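Local coordinates for SVS_variant_AS1 (Streptomyces sp. CWA1, PDB 6TJA), which probably cyclises geranylgeranyl diphosphate to the diterpene spiroviolene, as an engineered variant of a reconstructed ancestral class I terpene cyclase, at residues 16-21 against 297-302; 170-175 against 247-252. One frame throughout, in Å; residues are numbered along the deposited sequence.

Near the N terminus, the loop at 16-21 runs ahead of helix 25-38, and contact 1 brings it onto helix 289-309, the last helix of the chain. That closes a loop of 275 residues, almost three quarters of them helical and none in strands. Nested inside it, contact 2 closes a much shorter loop of 71 residues: the loop at 170-175, which leads from helix 143-169 into helix 175-185, meets helix 246-254. The centres of contact 1 and contact 2 are 30 Å apart, and the two do not touch. Contact 1 therefore ties the N-terminal loop to the last helix, whereas contact 2 works within the C-terminal metal-binding region of the family.

Contact 1: 16-21 against 297-302; sequences PLESAI and GLRHGI
Arg299 is the first residue of helix segment 297-302 to reach the N-terminal loop, and it grips the carboxylate of Glu18 side-on with two nitrogens. Arg299 NE meets Glu18 OE1 at 2.9 Å and Arg299 NH2 meets Glu18 OE2 at 3.1 Å, each oxygen offering its syn lone pair. The NE bond is almost straight, and the two planes lie 21° apart, so this is a nearly flat, two-pronged salt bridge. The arginine chain bends at chi3 to present that edge; the glutamate bends at chi2 to come up to it. Leu17 crosses the arginine at about a right angle, setting CD1 over one face of the guanidinium, 4.1 Å from Arg299 NH2, while Leu17 CD2 packs 3.5 Å from the carbonyl oxygen Arg299 O. Leu277 and His280 of helix 258-283 also touch the arginine.

In this all-helical class I terpene synthase fold, 289-309 is a late helix of the bundle, and the irregular N-terminal segment passes over one side of it, with Leu17 and Glu18 turned in toward it.

Next along the helix, His300 gives its ND1 proton to the backbone oxygen Glu18 O, at 3.1 Å. The bond is bent, with an N-H...O angle of 144°; the acceptor lies near the imidazole plane, but the donor sits 52° above the carbonyl plane and misses the lone pairs. CE1 of the ring rests against Glu18 CB and, less closely, Ala20 CB. Pro65 also touches the ring.

One residue beyond Gly301, Ile302 points to the loop and takes the same Leu17 CD2 against its CB, 3.7 Å away; Phe276, Ala220 and Val223 also touch its side chain.

Contact 2: 170-175 against 247-252; sequences GHMPGL and YSVLMH
Ser248 OG is gripped by one hydrogen bond, with the backbone oxygen of Asp243, while Ser248 N binds Asn245 OD1; no hydrogen bond crosses between 170-175 and 247-252, and the contact is made by packing. Met172 carries most of it. Its CG stands anti to the backbone N (chi1 -176°), and bends at chi2 and chi3 curl the tip onto the helix: Met172 SD lies 3.8 Å from Val249 CG2 and Met172 CE 3.7 Å from Ser248 CB. Behind the tip, Met172 CB sits over one face of the His252 imidazole, 4.3 Å from the ring centroid, a CH-pi contact. An alanine here would probably cost the loop its packing on Ser248, the sulfur's contact with Val249 and the CG contact with His252 CB. Both methyls of Val249 straddle the carbonyl oxygen of Pro173, with Val249 CG1 3.4 Å from Pro173 O. Met172 O itself is bound by His253 NE2. Gly174 is the N-cap of helix 175-185, whose Tyr178 touches both Pro173 and Val249, while Leu250 on helix 246-254 packs against helix 258-283.

Contact 1: 16-21 against 297-302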
loop_
_atom_site.group_PDB
_atom_site.type_symbol
_atom_site.label_atom_id
_atom_site.label_comp_id
_atom_site.label_asym_id
_atom_site.label_seq_id
_atom_site.Cartn_x
_atom_site.Cartn_y
_atom_site.Cartn_z
ATOM N N PRO A 16 9.559 9.993 28.058
ATOM C CA PRO A 16 9.187 11.286 28.603
ATOM C C PRO A 16 8.216 11.999 27.686
ATOM O O PRO A 16 8.537 13.017 27.189
ATOM C CB PRO A 16 10.513 12.005 28.668
ATOM C CG PRO A 16 11.283 11.425 27.556
ATOM C CD PRO A 16 10.891 10.009 27.451
ATOM N N LEU A 17 7.045 11.441 27.500
ATOM C CA LEU A 17 6.035 11.983 26.651
ATOM C C LEU A 17 4.714 12.126 27.405
ATOM O O LEU A 17 4.499 11.532 28.408
ATOM C CB LEU A 17 5.867 11.089 25.436
ATOM C CG LEU A 17 6.604 11.295 24.120
ATOM C CD1 LEU A 17 8.008 11.757 24.285
ATOM C CD2 LEU A 17 6.616 10.060 23.275
ATOM N N GLU A 18 3.837 12.930 26.874
ATOM C CA GLU A 18 2.549 13.208 27.454
ATOM C C GLU A 18 1.609 12.018 27.560
ATOM O O GLU A 18 1.221 11.447 26.594
ATOM C CB GLU A 18 1.872 14.317 26.663
ATOM C CG GLU A 18 2.656 15.591 26.536
ATOM C CD GLU A 18 3.832 15.502 25.607
ATOM O OE1 GLU A 18 3.715 15.015 24.515
ATOM O OE2 GLU A 18 4.886 15.955 25.986
ATOM N N SER A 19 1.261 11.661 28.766
ATOM C CA SER A 19 0.313 10.554 29.012
ATOM C C SER A 19 -1.065 11.164 29.246
ATOM O O SER A 19 -1.202 11.941 30.179
ATOM C CB SER A 19 0.753 9.704 30.154
ATOM O OG SER A 19 -0.283 8.793 30.455
ATOM N N ALA A 20 -2.058 10.832 28.431
ATOM C CA ALA A 20 -3.437 11.319 28.649
ATOM C C ALA A 20 -4.419 10.336 28.039
ATOM O O ALA A 20 -4.047 9.621 27.070
ATOM C CB ALA A 20 -3.615 12.709 28.050
ATOM N N ILE A 21 -5.646 10.354 28.550
ATOM C CA ILE A 21 -6.718 9.437 28.093
ATOM C C ILE A 21 -8.031 10.202 27.937
ATOM O O ILE A 21 -8.291 11.130 28.727
ATOM C CB ILE A 21 -6.794 8.241 29.042
ATOM C CG1 ILE A 21 -7.704 7.154 28.454
ATOM C CG2 ILE A 21 -7.141 8.662 30.472
ATOM C CD1 ILE A 21 -7.346 5.765 28.938
ATOM N N GLY A 297 -0.525 13.680 18.597
ATOM C CA GLY A 297 -1.032 12.300 18.504
ATOM C C GLY A 297 0.095 11.275 18.459
ATOM O O GLY A 297 0.032 10.266 19.190
ATOM N N LEU A 298 1.100 11.501 17.621
ATOM C CA LEU A 298 2.278 10.589 17.578
ATOM C C LEU A 298 2.848 10.469 19.001
ATOM O O LEU A 298 3.105 9.341 19.453
ATOM C CB LEU A 298 3.332 11.128 16.616
ATOM C CG LEU A 298 2.945 11.269 15.144
ATOM C CD1 LEU A 298 4.113 11.873 14.378
ATOM C CD2 LEU A 298 2.537 9.926 14.518
ATOM N N ARG A 299 3.024 11.598 19.692
ATOM C CA ARG A 299 3.619 11.614 21.046
ATOM C C ARG A 299 2.699 10.829 21.987
ATOM O O ARG A 299 3.211 9.915 22.670
ATOM C CB ARG A 299 3.868 13.054 21.497
ATOM C CG ARG A 299 4.909 13.790 20.669
ATOM C CD ARG A 299 4.989 15.266 21.025
ATOM N NE ARG A 299 5.542 15.410 22.357
ATOM C CZ ARG A 299 6.825 15.627 22.662
ATOM N NH1 ARG A 299 7.739 15.719 21.716
ATOM N NH2 ARG A 299 7.189 15.710 23.929
ATOM N N HIS A 300 1.395 11.149 21.990
ATOM C CA HIS A 300 0.365 10.490 22.838
ATOM C C HIS A 300 0.350 8.992 22.544
ATOM O O HIS A 300 0.185 8.217 23.489
ATOM C CB HIS A 300 -1.038 11.095 22.592
ATOM C CG HIS A 300 -1.303 12.346 23.347
ATOM N ND1 HIS A 300 -0.959 12.478 24.678
ATOM C CD2 HIS A 300 -1.921 13.495 22.999
ATOM C CE1 HIS A 300 -1.364 13.651 25.132
ATOM N NE2 HIS A 300 -1.929 14.305 24.114
ATOM N N GLY A 301 0.437 8.630 21.258
ATOM C CA GLY A 301 0.476 7.237 20.767
ATOM C C GLY A 301 1.675 6.475 21.311
ATOM O O GLY A 301 1.447 5.436 21.865
ATOM N N ILE A 302 2.906 6.996 21.174
ATOM C CA ILE A 302 4.147 6.318 21.645
ATOM C C ILE A 302 3.975 6.009 23.136
ATOM O O ILE A 302 4.092 4.849 23.519
ATOM C CB ILE A 302 5.409 7.157 21.398
ATOM C CG1 ILE A 302 5.704 7.352 19.910
ATOM C CG2 ILE A 302 6.610 6.558 22.125
ATOM C CD1 ILE A 302 6.763 8.399 19.633
#

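Contact 2: 170-175 against 247-252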
loop_
_atom_site.group_PDB
_atom_site.type_symbol
_atom_site.label_atom_id
_atom_site.label_comp_id
_atom_site.label_asym_id
_atom_site.label_seq_id
_atom_site.Cartn_x
_atom_site.Cartn_y
_atom_site.Cartn_z
ATOM N N GLY A 170 11.709 -20.580 8.228
ATOM C CA GLY A 170 12.574 -20.529 9.428
ATOM C C GLY A 170 13.740 -19.586 9.209
ATOM O O GLY A 170 14.849 -19.863 9.715
ATOM N N HIS A 171 13.515 -18.512 8.444
ATOM C CA HIS A 171 14.532 -17.458 8.207
ATOM C C HIS A 171 14.417 -16.373 9.277
ATOM O O HIS A 171 13.339 -15.755 9.411
ATOM C CB HIS A 171 14.396 -16.870 6.812
ATOM C CG HIS A 171 15.291 -15.705 6.571
ATOM N ND1 HIS A 171 16.619 -15.856 6.228
ATOM C CD2 HIS A 171 15.040 -14.373 6.596
ATOM C CE1 HIS A 171 17.152 -14.660 6.054
ATOM N NE2 HIS A 171 16.196 -13.728 6.286
ATOM N N MET A 172 15.521 -16.112 9.963
ATOM C CA MET A 172 15.635 -15.048 10.978
ATOM C C MET A 172 16.242 -13.821 10.290
ATOM O O MET A 172 17.423 -13.807 9.966
ATOM C CB MET A 172 16.480 -15.518 12.172
ATOM C CG MET A 172 16.560 -14.495 13.313
ATOM S SD MET A 172 14.924 -14.030 13.995
ATOM C CE MET A 172 14.432 -15.611 14.678
ATOM N N PRO A 173 15.455 -12.740 10.049
ATOM C CA PRO A 173 15.964 -11.590 9.304
ATOM C C PRO A 173 17.103 -10.958 10.114
ATOM O O PRO A 173 17.113 -11.112 11.333
ATOM C CB PRO A 173 14.742 -10.676 9.168
ATOM C CG PRO A 173 13.805 -11.064 10.273
ATOM C CD PRO A 173 14.073 -12.541 10.525
ATOM N N GLY A 174 18.072 -10.348 9.430
ATOM C CA GLY A 174 19.067 -9.460 10.051
ATOM C C GLY A 174 18.399 -8.205 10.613
ATOM O O GLY A 174 17.147 -8.048 10.474
ATOM N N LEU A 175 19.171 -7.343 11.267
ATOM C CA LEU A 175 18.620 -6.127 11.901
ATOM C C LEU A 175 17.900 -5.250 10.865
ATOM O O LEU A 175 16.783 -4.765 11.147
ATOM C CB LEU A 175 19.754 -5.339 12.549
ATOM C CG LEU A 175 19.264 -4.077 13.238
ATOM C CD1 LEU A 175 18.207 -4.456 14.268
ATOM C CD2 LEU A 175 20.438 -3.329 13.872
ATOM N N TYR A 247 14.876 -9.320 19.942
ATOM C CA TYR A 247 15.738 -10.146 20.830
ATOM C C TYR A 247 16.284 -11.345 20.048
ATOM O O TYR A 247 17.505 -11.491 20.017
ATOM C CB TYR A 247 14.986 -10.515 22.106
ATOM C CG TYR A 247 14.386 -9.309 22.775
ATOM C CD1 TYR A 247 15.178 -8.338 23.357
ATOM C CD2 TYR A 247 13.034 -9.078 22.714
ATOM C CE1 TYR A 247 14.619 -7.227 23.962
ATOM C CE2 TYR A 247 12.466 -7.964 23.281
ATOM C CZ TYR A 247 13.251 -7.045 23.929
ATOM O OH TYR A 247 12.654 -5.928 24.453
ATOM N N SER A 248 15.439 -12.121 19.376
ATOM C CA SER A 248 15.889 -13.315 18.608
ATOM C C SER A 248 16.817 -12.855 17.486
ATOM O O SER A 248 17.732 -13.611 17.158
ATOM C CB SER A 248 14.752 -14.133 18.028
ATOM O OG SER A 248 13.732 -14.390 18.976
ATOM N N VAL A 249 16.559 -11.674 16.899
ATOM C CA VAL A 249 17.365 -11.156 15.759
ATOM C C VAL A 249 18.785 -10.865 16.257
ATOM O O VAL A 249 19.731 -11.309 15.596
ATOM C CB VAL A 249 16.730 -9.927 15.073
ATOM C CG1 VAL A 249 17.726 -9.255 14.139
ATOM C CG2 VAL A 249 15.446 -10.258 14.320
ATOM N N LEU A 250 18.936 -10.139 17.362
ATOM C CA LEU A 250 20.271 -9.790 17.919
ATOM C C LEU A 250 20.982 -11.054 18.428
ATOM O O LEU A 250 22.208 -11.171 18.200
ATOM C CB LEU A 250 20.122 -8.746 19.021
ATOM C CG LEU A 250 19.532 -7.413 18.560
ATOM C CD1 LEU A 250 19.196 -6.553 19.756
ATOM C CD2 LEU A 250 20.481 -6.667 17.634
ATOM N N MET A 251 20.271 -11.975 19.077
ATOM C CA MET A 251 20.868 -13.252 19.559
ATOM C C MET A 251 21.441 -14.032 18.374
ATOM O O MET A 251 22.614 -14.438 18.471
ATOM C CB MET A 251 19.861 -14.118 20.319
ATOM C CG MET A 251 19.517 -13.507 21.655
ATOM S SD MET A 251 18.261 -14.404 22.542
ATOM C CE MET A 251 19.096 -15.971 22.795
ATOM N N HIS A 252 20.681 -14.173 17.285
ATOM C CA HIS A 252 21.104 -14.929 16.079
ATOM C C HIS A 252 22.228 -14.186 15.347
ATOM O O HIS A 252 23.233 -14.839 15.027
ATOM C CB HIS A 252 19.900 -15.212 15.176
ATOM C CG HIS A 252 20.223 -16.088 14.009
ATOM N ND1 HIS A 252 20.682 -15.583 12.803
ATOM C CD2 HIS A 252 20.163 -17.422 13.859
ATOM C CE1 HIS A 252 20.886 -16.573 11.962
ATOM N NE2 HIS A 252 20.589 -17.704 12.586
#